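Local coordinates for protein TRAP dicarboxylate transporter, DctP subunit (Sulfurospirillum deleyianum, PDB 4OVS) that probably serves as the periplasmic solute-binding subunit of a TRAP dicarboxylate transporter and binds succinate, at residues Y26-T31 with A84-P89; N37-K42 with K269-D274; D141-G146 with Y236-S241. All coordinates share one frame; numbering follows the deposited sequence.

The three contacts illustrate how a binding protein builds its ligand site from elements distant in sequence. Contacts 1 and 3 share one sheet, their centres about 13 Å apart, and join where Ala87 N donates to Ile239 O at 2.9 Å. Contact 2 lies about 13 Å from contact 3 and about 19 Å from contact 1, centre to centre. Its Lys40 ties it to both: NZ is hydrogen-bonded to Met88 O of contact 1 at 2.9 Å, and CD lies 3.3 Å from Tyr236 CZ of contact 3. The amine of Lys40 and the hydroxyl of Tyr236 each also hydrogen-bond the bound succinate, so the contacts converge on the pocket.

Contact 1: residues Y26-T31 with A84-P89; sequences YTIKVT and AHIAMP
His85 and Lys29 meet through ring and backbone together, a worked example of a side chain extending the bonding of a parallel strand pair. Strand 26-31 pairs with the short strand 86-87 in the mixed sheet of a solute-binding protein fold, with Val30 facing Ile86 in a parallel bridge. Followed outward, the side chain of His85 first rests its CB on Lys29 O at 3.4 Å and against CG2 of Ile28. Its CG lies anti to the carbonyl carbon (chi1 -55°), which turns the ring back along strand 26-31. ND1 then accepts from Lys29 N at 3.0 Å, the donor lying 35° out of the ring plane, while Ile28 CA sits at the ring edge. Farther out, CE1 meets Lys29 CG at 3.9 Å. Because ND1 is an acceptor, a neutral ring would probably carry its proton on NE2, and the nearby Lys29 amine may discourage a second one.

The peptide oxygen of Lys29 is held as well: His85 N donates to it at 3.0 Å, and Ile86 N adds a weak bond. Farther along, Thr31 N donates to Ile86 O at 3.0 Å. Beyond the strand pairing, a water bridges Thr31 O and Met88 N. Val30 CG1 meets the selenomethionine methyl, Met88 CE, at 3.7 Å, the two side chains crossing at about a right angle. On the other face, Thr31 CG2 touches Ala84 CB at 3.8 Å.

Strand 59-64 hydrogen-bonds to strand 26-31 as a further parallel neighbour. Helix 39-54 packs Phe47 onto Val30 and Ile86, helix 75-81 sets Leu79 against Ala84 and Ala87, and the ring of Phe244 stacks on that of His85.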
loop_
_atom_site.group_PDB
_atom_site.type_symbol
_atom_site.label_atom_id
_atom_site.label_comp_id
_atom_site.label_asym_id
_atom_site.label_seq_id
_atom_site.Cartn_x
_atom_site.Cartn_y
_atom_site.Cartn_z
ATOM N N TYR A 26 -16.703 4.032 -25.397
ATOM C CA TYR A 26 -15.965 4.759 -24.357
ATOM C C TYR A 26 -14.888 3.873 -23.755
ATOM O O TYR A 26 -15.078 2.655 -23.607
ATOM C CB TYR A 26 -16.900 5.194 -23.222
ATOM C CG TYR A 26 -18.092 6.066 -23.642
ATOM C CD1 TYR A 26 -19.302 5.500 -24.041
ATOM C CD2 TYR A 26 -17.995 7.450 -23.637
ATOM C CE1 TYR A 26 -20.379 6.304 -24.427
ATOM C CE2 TYR A 26 -19.081 8.258 -24.024
ATOM C CZ TYR A 26 -20.251 7.659 -24.410
ATOM O OH TYR A 26 -21.320 8.421 -24.787
ATOM N N THR A 27 -13.770 4.473 -23.364
ATOM C CA THR A 27 -12.692 3.726 -22.756
ATOM C C THR A 27 -12.284 4.396 -21.440
ATOM O O THR A 27 -12.382 5.605 -21.300
ATOM C CB THR A 27 -11.455 3.643 -23.696
ATOM O OG1 THR A 27 -11.037 4.964 -24.030
ATOM C CG2 THR A 27 -11.772 2.935 -25.024
ATOM N N ILE A 28 -11.784 3.600 -20.499
ATOM C CA ILE A 28 -11.314 4.056 -19.175
ATOM C C ILE A 28 -9.910 3.461 -18.916
ATOM O O ILE A 28 -9.707 2.256 -19.130
ATOM C CB ILE A 28 -12.257 3.562 -18.006
ATOM C CG1 ILE A 28 -13.643 4.185 -18.105
ATOM C CG2 ILE A 28 -11.656 3.921 -16.621
ATOM C CD1 ILE A 28 -14.625 3.711 -17.034
ATOM N N LYS A 29 -8.973 4.287 -18.434
ATOM C CA LYS A 29 -7.582 3.918 -18.260
ATOM C C LYS A 29 -7.325 3.909 -16.774
ATOM O O LYS A 29 -7.417 4.953 -16.116
ATOM C CB LYS A 29 -6.655 4.930 -18.959
ATOM C CG LYS A 29 -7.054 5.182 -20.396
ATOM C CD LYS A 29 -5.943 5.758 -21.226
ATOM C CE LYS A 29 -5.829 7.260 -21.120
ATOM N NZ LYS A 29 -4.743 7.759 -22.049
ATOM N N VAL A 30 -7.007 2.723 -16.270
ATOM C CA VAL A 30 -6.596 2.505 -14.878
ATOM C C VAL A 30 -5.076 2.370 -14.809
ATOM O O VAL A 30 -4.475 1.702 -15.648
ATOM C CB VAL A 30 -7.183 1.190 -14.289
ATOM C CG1 VAL A 30 -6.718 1.067 -12.902
ATOM C CG2 VAL A 30 -8.703 1.166 -14.322
ATOM N N THR A 31 -4.455 2.984 -13.806
ATOM C CA THR A 31 -3.015 2.983 -13.713
ATOM C C THR A 31 -2.642 2.607 -12.307
ATOM O O THR A 31 -3.203 3.131 -11.392
ATOM C CB THR A 31 -2.430 4.363 -14.080
ATOM O OG1 THR A 31 -1.012 4.342 -14.008
ATOM C CG2 THR A 31 -2.949 5.505 -13.145
ATOM N N ALA A 84 -5.117 10.020 -16.883
ATOM C CA ALA A 84 -5.462 8.715 -16.352
ATOM C C ALA A 84 -6.750 8.956 -15.588
ATOM O O ALA A 84 -7.056 10.093 -15.217
ATOM C CB ALA A 84 -4.351 8.190 -15.452
ATOM N N HIS A 85 -7.515 7.896 -15.379
ATOM C CA HIS A 85 -8.861 8.029 -14.895
ATOM C C HIS A 85 -9.058 7.440 -13.522
ATOM O O HIS A 85 -9.803 7.972 -12.719
ATOM C CB HIS A 85 -9.781 7.353 -15.901
ATOM C CG HIS A 85 -9.620 7.889 -17.281
ATOM N ND1 HIS A 85 -9.883 7.148 -18.410
ATOM C CD2 HIS A 85 -9.256 9.119 -17.717
ATOM C CE1 HIS A 85 -9.695 7.898 -19.484
ATOM N NE2 HIS A 85 -9.321 9.098 -19.087
ATOM N N ILE A 86 -8.415 6.309 -13.268
ATOM C CA ILE A 86 -8.619 5.563 -12.025
ATOM C C ILE A 86 -7.275 5.083 -11.508
ATOM O O ILE A 86 -6.433 4.603 -12.264
ATOM C CB ILE A 86 -9.606 4.377 -12.210
ATOM C CG1 ILE A 86 -10.961 4.890 -12.661
ATOM C CG2 ILE A 86 -9.827 3.645 -10.899
ATOM C CD1 ILE A 86 -12.027 3.893 -12.797
ATOM N N ALA A 87 -7.045 5.304 -10.225
ATOM C CA ALA A 87 -5.858 4.842 -9.565
ATOM C C ALA A 87 -6.175 4.195 -8.188
ATOM O O ALA A 87 -7.313 4.297 -7.669
ATOM C CB ALA A 87 -4.879 5.940 -9.428
HETATM N N MSE A 88 -5.191 3.503 -7.610
HETATM C CA MSE A 88 -5.357 2.892 -6.287
HETATM C C MSE A 88 -4.130 3.040 -5.396
HETATM O O MSE A 88 -3.522 2.048 -4.986
HETATM C CB MSE A 88 -5.735 1.449 -6.429
HETATM C CG MSE A 88 -6.971 1.173 -7.214
HETATM SE SE MSE A 88 -6.535 0.822 -9.104
HETATM C CE MSE A 88 -8.240 0.137 -9.657
ATOM N N PRO A 89 -3.740 4.276 -5.117
ATOM C CA PRO A 89 -2.484 4.596 -4.424
ATOM C C PRO A 89 -2.472 4.138 -2.999
ATOM O O PRO A 89 -3.518 4.111 -2.383
ATOM C CB PRO A 89 -2.439 6.125 -4.479
ATOM C CG PRO A 89 -3.313 6.469 -5.610
ATOM C CD PRO A 89 -4.407 5.487 -5.602
HETATM O O HOH W 1 -2.509 3.627 -8.809
#

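Contact 2: residues N37-K42 with K269-D274; sequences NTPKGK and KEAALD
Pro39 and Glu270 bring the two backbones to their nearest approach, their CA atoms 5.2 Å apart, where the first turn of helix 39-54 meets the middle of helix 253-289. The meeting shows a familiar principle, a capped helix start seated on the flank of a longer helix. Thr38 is the N-cap: its OG1 accepts from Gly41 N at 3.0 Å, closing the first turn. In this family 7 solute-binding protein the capped turn also holds Lys40, which points away from helix 253-289 and bonds the succinate, so the contact sits directly behind a ligand-binding residue.

Pro39 fills the seam. Its CB lies 3.9 Å from Glu270 CB and also touches the methyl of Ala271, while CG and CD reach Asp274. The side chain of Asp274 crosses that of Pro39 at about a right angle, with OD1 3.5 Å from CD. It gets there because its CG is anti to the backbone N (chi1 -161°), and Ser212 of helix 211-216 touches the same side chain. A carboxylate this near a helix start is probably favoured by the helix dipole; Lys42 NZ, 6.1 Å from OD1, is too far to pair with it directly. Were an alanine to stand at Asp274, the CG and CD side of the Pro39 ring would probably face a gap and the helix start would lose a nearby negative charge.

The second joint is ionic. Lys42, extended beyond CG, crosses the bent chain of Glu270 at about a right angle, laying its CD against the carboxylate. The salt bridge from NZ to OE2 is long and weak at 3.5 Å; a water bridges the same two side chains, accepting from Lys42 NZ and donating to Glu270 OE1 at 2.7 Å.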
loop_
_atom_site.group_PDB
_atom_site.type_symbol
_atom_site.label_atom_id
_atom_site.label_comp_id
_atom_site.label_asym_id
_atom_site.label_seq_id
_atom_site.Cartn_x
_atom_site.Cartn_y
_atom_site.Cartn_z
ATOM N N ASN A 37 -0.399 -10.010 -10.516
ATOM C CA ASN A 37 -0.557 -11.226 -9.711
ATOM C C ASN A 37 -0.865 -10.986 -8.232
ATOM O O ASN A 37 -0.986 -11.943 -7.479
ATOM C CB ASN A 37 0.728 -12.067 -9.823
ATOM C CG ASN A 37 0.977 -12.552 -11.230
ATOM O OD1 ASN A 37 0.063 -13.050 -11.883
ATOM N ND2 ASN A 37 2.219 -12.398 -11.719
ATOM N N THR A 38 -0.944 -9.728 -7.801
ATOM C CA THR A 38 -1.243 -9.397 -6.419
ATOM C C THR A 38 -2.775 -9.303 -6.276
ATOM O O THR A 38 -3.486 -9.141 -7.269
ATOM C CB THR A 38 -0.644 -8.052 -6.000
ATOM O OG1 THR A 38 -1.085 -7.008 -6.900
ATOM C CG2 THR A 38 0.890 -8.050 -5.965
ATOM N N PRO A 39 -3.298 -9.349 -5.052
ATOM C CA PRO A 39 -4.721 -9.000 -4.837
ATOM C C PRO A 39 -5.166 -7.654 -5.478
ATOM O O PRO A 39 -6.179 -7.600 -6.136
ATOM C CB PRO A 39 -4.823 -8.927 -3.325
ATOM C CG PRO A 39 -3.797 -9.967 -2.872
ATOM C CD PRO A 39 -2.644 -9.802 -3.804
ATOM N N LYS A 40 -4.378 -6.610 -5.310
ATOM C CA LYS A 40 -4.637 -5.292 -5.922
ATOM C C LYS A 40 -4.676 -5.341 -7.431
ATOM O O LYS A 40 -5.488 -4.707 -8.057
ATOM C CB LYS A 40 -3.567 -4.316 -5.482
ATOM C CG LYS A 40 -3.611 -3.035 -6.183
ATOM C CD LYS A 40 -2.599 -2.028 -5.596
ATOM C CE LYS A 40 -2.349 -0.860 -6.512
ATOM N NZ LYS A 40 -1.476 0.140 -5.851
ATOM N N GLY A 41 -3.761 -6.080 -8.020
ATOM C CA GLY A 41 -3.746 -6.225 -9.457
ATOM C C GLY A 41 -4.905 -7.041 -9.980
ATOM O O GLY A 41 -5.471 -6.730 -11.045
ATOM N N LYS A 42 -5.223 -8.123 -9.273
ATOM C CA LYS A 42 -6.385 -8.992 -9.607
ATOM C C LYS A 42 -7.665 -8.188 -9.443
ATOM O O LYS A 42 -8.578 -8.287 -10.247
ATOM C CB LYS A 42 -6.402 -10.236 -8.734
ATOM C CG LYS A 42 -5.249 -11.176 -8.967
ATOM C CD LYS A 42 -5.369 -12.450 -8.043
ATOM C CE LYS A 42 -4.260 -13.415 -8.311
ATOM N NZ LYS A 42 -4.279 -14.492 -7.253
ATOM N N LYS A 269 -11.104 -10.348 -0.475
ATOM C CA LYS A 269 -11.080 -11.799 -0.319
ATOM C C LYS A 269 -9.706 -12.327 -0.780
ATOM O O LYS A 269 -9.068 -13.079 -0.063
ATOM C CB LYS A 269 -12.266 -12.408 -1.095
ATOM C CG LYS A 269 -13.632 -12.177 -0.406
ATOM C CD LYS A 269 -14.773 -12.575 -1.358
ATOM C CE LYS A 269 -16.132 -12.211 -0.856
ATOM N NZ LYS A 269 -16.528 -12.917 0.363
ATOM N N GLU A 270 -9.213 -11.849 -1.929
ATOM C CA GLU A 270 -7.930 -12.261 -2.428
ATOM C C GLU A 270 -6.851 -11.863 -1.423
ATOM O O GLU A 270 -5.933 -12.607 -1.170
ATOM C CB GLU A 270 -7.632 -11.647 -3.805
ATOM C CG GLU A 270 -8.397 -12.305 -4.977
ATOM C CD GLU A 270 -7.878 -13.706 -5.373
ATOM O OE1 GLU A 270 -8.543 -14.347 -6.215
ATOM O OE2 GLU A 270 -6.819 -14.162 -4.883
ATOM N N ALA A 271 -6.995 -10.707 -0.808
ATOM C CA ALA A 271 -5.992 -10.276 0.172
ATOM C C ALA A 271 -5.999 -11.098 1.441
ATOM O O ALA A 271 -4.943 -11.245 2.030
ATOM C CB ALA A 271 -6.103 -8.818 0.506
ATOM N N ALA A 272 -7.154 -11.632 1.869
ATOM C CA ALA A 272 -7.199 -12.517 3.013
ATOM C C ALA A 272 -6.358 -13.813 2.788
ATOM O O ALA A 272 -5.629 -14.246 3.660
ATOM C CB ALA A 272 -8.654 -12.837 3.352
ATOM N N LEU A 273 -6.497 -14.430 1.624
ATOM C CA LEU A 273 -5.692 -15.568 1.209
ATOM C C LEU A 273 -4.200 -15.304 1.081
ATOM O O LEU A 273 -3.365 -16.248 1.047
ATOM C CB LEU A 273 -6.195 -16.035 -0.160
ATOM C CG LEU A 273 -7.618 -16.599 -0.205
ATOM C CD1 LEU A 273 -8.131 -16.703 -1.613
ATOM C CD2 LEU A 273 -7.693 -17.968 0.487
ATOM N N ASP A 274 -3.828 -14.048 0.935
ATOM C CA ASP A 274 -2.537 -13.735 0.329
ATOM C C ASP A 274 -1.328 -14.051 1.211
ATOM O O ASP A 274 -0.309 -14.514 0.704
ATOM C CB ASP A 274 -2.515 -12.259 -0.086
ATOM C CG ASP A 274 -1.433 -11.944 -1.106
ATOM O OD1 ASP A 274 -1.390 -12.612 -2.161
ATOM O OD2 ASP A 274 -0.667 -10.987 -0.856
HETATM O O HOH W 2 -7.109 -15.965 -7.872
#

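Contact 3: residues D141-G146 with Y236-S241; sequences DYWDAG and YLVIMS
Trp143 and Tyr236 form a hydrogen-bonded antiparallel pair, beside the non-hydrogen-bonded pair Tyr142 and Leu237, on strands whose axes approach to 4.6 Å with chain directions 139° apart. Trp143 N donates to Tyr236 O, and Tyr236 N returns a bond to Trp143 O, both at 2.9 Å; Val238 N to Asp141 O continues the ladder. Farther along, a classic beta bulge puts Ala145 and Gly146 together opposite Leu234.

The pair illustrates how a sheet sorts its side chains. On the face of Trp143 and Tyr236, Val238 CG2 sits over the five-membered ring of the indole, 3.6 Å from its centroid and 11° off the normal, a close CH-pi contact. With CG anti to its carbonyl carbon (chi1 -75°), Trp143 lays that ring flat across the valine methyl, while NE1 bonds Thr264 OG1. Tyr236 leans its CD2 on Trp143 CB, and farther out CE2 lies 3.6 Å from the methyl of Ala145. This flank backs the tyrosine while its hydroxyl bonds the succinate. On the other face, Leu237 CD1 rests over the Tyr142 ring, offset toward its rim and 4.2 Å from the centroid; the hydroxyl of that tyrosine bonds Gly125 O.

Two helices pack on the pairing. Helix 123-134 lies against Tyr142 and Leu237, and helix 253-289 against Trp143 and Val238 through Met260. Along strand 233-241, Leu237 and Ile239 make backbone bonds to residues 84-89, so strand 233-241 stands between strand 86-87 and strand 137-152.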
loop_
_atom_site.group_PDB
_atom_site.type_symbol
_atom_site.label_atom_id
_atom_site.label_comp_id
_atom_site.label_asym_id
_atom_site.label_seq_id
_atom_site.Cartn_x
_atom_site.Cartn_y
_atom_site.Cartn_z
ATOM N N ASP A 141 -13.422 3.387 -2.528
ATOM C CA ASP A 141 -13.326 2.398 -1.444
ATOM C C ASP A 141 -11.891 2.126 -0.966
ATOM O O ASP A 141 -10.959 2.320 -1.693
ATOM C CB ASP A 141 -13.768 1.018 -1.937
ATOM C CG ASP A 141 -15.245 0.908 -2.180
ATOM O OD1 ASP A 141 -16.018 1.246 -1.241
ATOM O OD2 ASP A 141 -15.622 0.452 -3.310
ATOM N N TYR A 142 -11.741 1.589 0.237
ATOM C CA TYR A 142 -10.454 1.075 0.654
ATOM C C TYR A 142 -10.242 -0.377 0.252
ATOM O O TYR A 142 -11.167 -1.213 0.383
ATOM C CB TYR A 142 -10.314 1.169 2.161
ATOM C CG TYR A 142 -10.319 2.582 2.705
ATOM C CD1 TYR A 142 -9.210 3.374 2.579
ATOM C CD2 TYR A 142 -11.410 3.099 3.376
ATOM C CE1 TYR A 142 -9.172 4.653 3.089
ATOM C CE2 TYR A 142 -11.389 4.405 3.888
ATOM C CZ TYR A 142 -10.257 5.172 3.746
ATOM O OH TYR A 142 -10.194 6.475 4.247
ATOM N N TRP A 143 -9.010 -0.640 -0.210
ATOM C CA TRP A 143 -8.472 -1.969 -0.542
ATOM C C TRP A 143 -7.309 -2.341 0.377
ATOM O O TRP A 143 -6.641 -1.457 0.901
ATOM C CB TRP A 143 -7.981 -1.981 -1.977
ATOM C CG TRP A 143 -9.024 -2.032 -3.044
ATOM C CD1 TRP A 143 -10.362 -1.819 -2.904
ATOM C CD2 TRP A 143 -8.800 -2.261 -4.434
ATOM N NE1 TRP A 143 -10.990 -1.962 -4.126
ATOM C CE2 TRP A 143 -10.049 -2.235 -5.079
ATOM C CE3 TRP A 143 -7.651 -2.541 -5.205
ATOM C CZ2 TRP A 143 -10.197 -2.484 -6.449
ATOM C CZ3 TRP A 143 -7.806 -2.795 -6.534
ATOM C CH2 TRP A 143 -9.066 -2.776 -7.150
ATOM N N ASP A 144 -7.055 -3.661 0.547
ATOM C CA ASP A 144 -6.105 -4.217 1.519
ATOM C C ASP A 144 -4.853 -4.715 0.756
ATOM O O ASP A 144 -4.996 -5.279 -0.326
ATOM C CB ASP A 144 -6.735 -5.469 2.157
ATOM C CG ASP A 144 -5.892 -6.082 3.240
ATOM O OD1 ASP A 144 -4.935 -5.453 3.741
ATOM O OD2 ASP A 144 -6.214 -7.237 3.634
ATOM N N ALA A 145 -3.677 -4.482 1.310
ATOM C CA ALA A 145 -2.481 -5.204 0.885
ATOM C C ALA A 145 -2.099 -6.151 1.986
ATOM O O ALA A 145 -2.330 -7.322 1.859
ATOM C CB ALA A 145 -1.292 -4.253 0.503
ATOM N N GLY A 146 -1.505 -5.623 3.064
ATOM C CA GLY A 146 -1.219 -6.401 4.227
ATOM C C GLY A 146 -0.258 -5.678 5.143
ATOM O O GLY A 146 0.182 -4.568 4.865
ATOM N N TYR A 236 -4.751 0.694 0.405
ATOM C CA TYR A 236 -4.997 1.593 -0.712
ATOM C C TYR A 236 -6.378 2.290 -0.619
ATOM O O TYR A 236 -7.312 1.765 -0.031
ATOM C CB TYR A 236 -4.978 0.770 -1.990
ATOM C CG TYR A 236 -3.835 -0.223 -2.126
ATOM C CD1 TYR A 236 -2.563 0.220 -2.458
ATOM C CD2 TYR A 236 -4.026 -1.601 -1.956
ATOM C CE1 TYR A 236 -1.490 -0.649 -2.604
ATOM C CE2 TYR A 236 -2.940 -2.499 -2.120
ATOM C CZ TYR A 236 -1.688 -2.002 -2.459
ATOM O OH TYR A 236 -0.587 -2.802 -2.593
ATOM N N LEU A 237 -6.488 3.471 -1.218
ATOM C CA LEU A 237 -7.770 4.142 -1.404
ATOM C C LEU A 237 -7.944 4.297 -2.902
ATOM O O LEU A 237 -7.087 4.865 -3.591
ATOM C CB LEU A 237 -7.814 5.485 -0.716
ATOM C CG LEU A 237 -9.084 6.288 -1.071
ATOM C CD1 LEU A 237 -10.341 5.621 -0.559
ATOM C CD2 LEU A 237 -8.981 7.678 -0.546
ATOM N N VAL A 238 -8.998 3.712 -3.429
ATOM C CA VAL A 238 -9.303 3.841 -4.859
ATOM C C VAL A 238 -9.790 5.255 -5.086
ATOM O O VAL A 238 -10.681 5.747 -4.359
ATOM C CB VAL A 238 -10.377 2.818 -5.287
ATOM C CG1 VAL A 238 -10.750 2.939 -6.767
ATOM C CG2 VAL A 238 -9.913 1.413 -4.995
ATOM N N ILE A 239 -9.173 5.916 -6.063
ATOM C CA ILE A 239 -9.592 7.237 -6.489
ATOM C C ILE A 239 -9.804 7.379 -7.981
ATOM O O ILE A 239 -9.215 6.657 -8.783
ATOM C CB ILE A 239 -8.614 8.330 -6.099
ATOM C CG1 ILE A 239 -7.214 7.975 -6.607
ATOM C CG2 ILE A 239 -8.634 8.545 -4.588
ATOM C CD1 ILE A 239 -6.287 9.126 -6.509
HETATM N N MSE A 240 -10.638 8.346 -8.346
HETATM C CA MSE A 240 -10.884 8.636 -9.742
HETATM C C MSE A 240 -10.580 10.089 -10.063
HETATM O O MSE A 240 -10.554 10.949 -9.184
HETATM C CB MSE A 240 -12.319 8.305 -10.146
HETATM C CG MSE A 240 -12.803 6.944 -9.840
HETATM SE SE MSE A 240 -14.407 6.444 -10.893
HETATM C CE MSE A 240 -15.773 7.513 -9.945
ATOM N N SER A 241 -10.303 10.345 -11.331
ATOM C CA SER A 241 -10.090 11.707 -11.811
ATOM C C SER A 241 -11.426 12.448 -11.780
ATOM O O SER A 241 -12.421 12.018 -12.376
ATOM C CB SER A 241 -9.532 11.711 -13.233
ATOM O OG SER A 241 -9.591 13.012 -13.788
#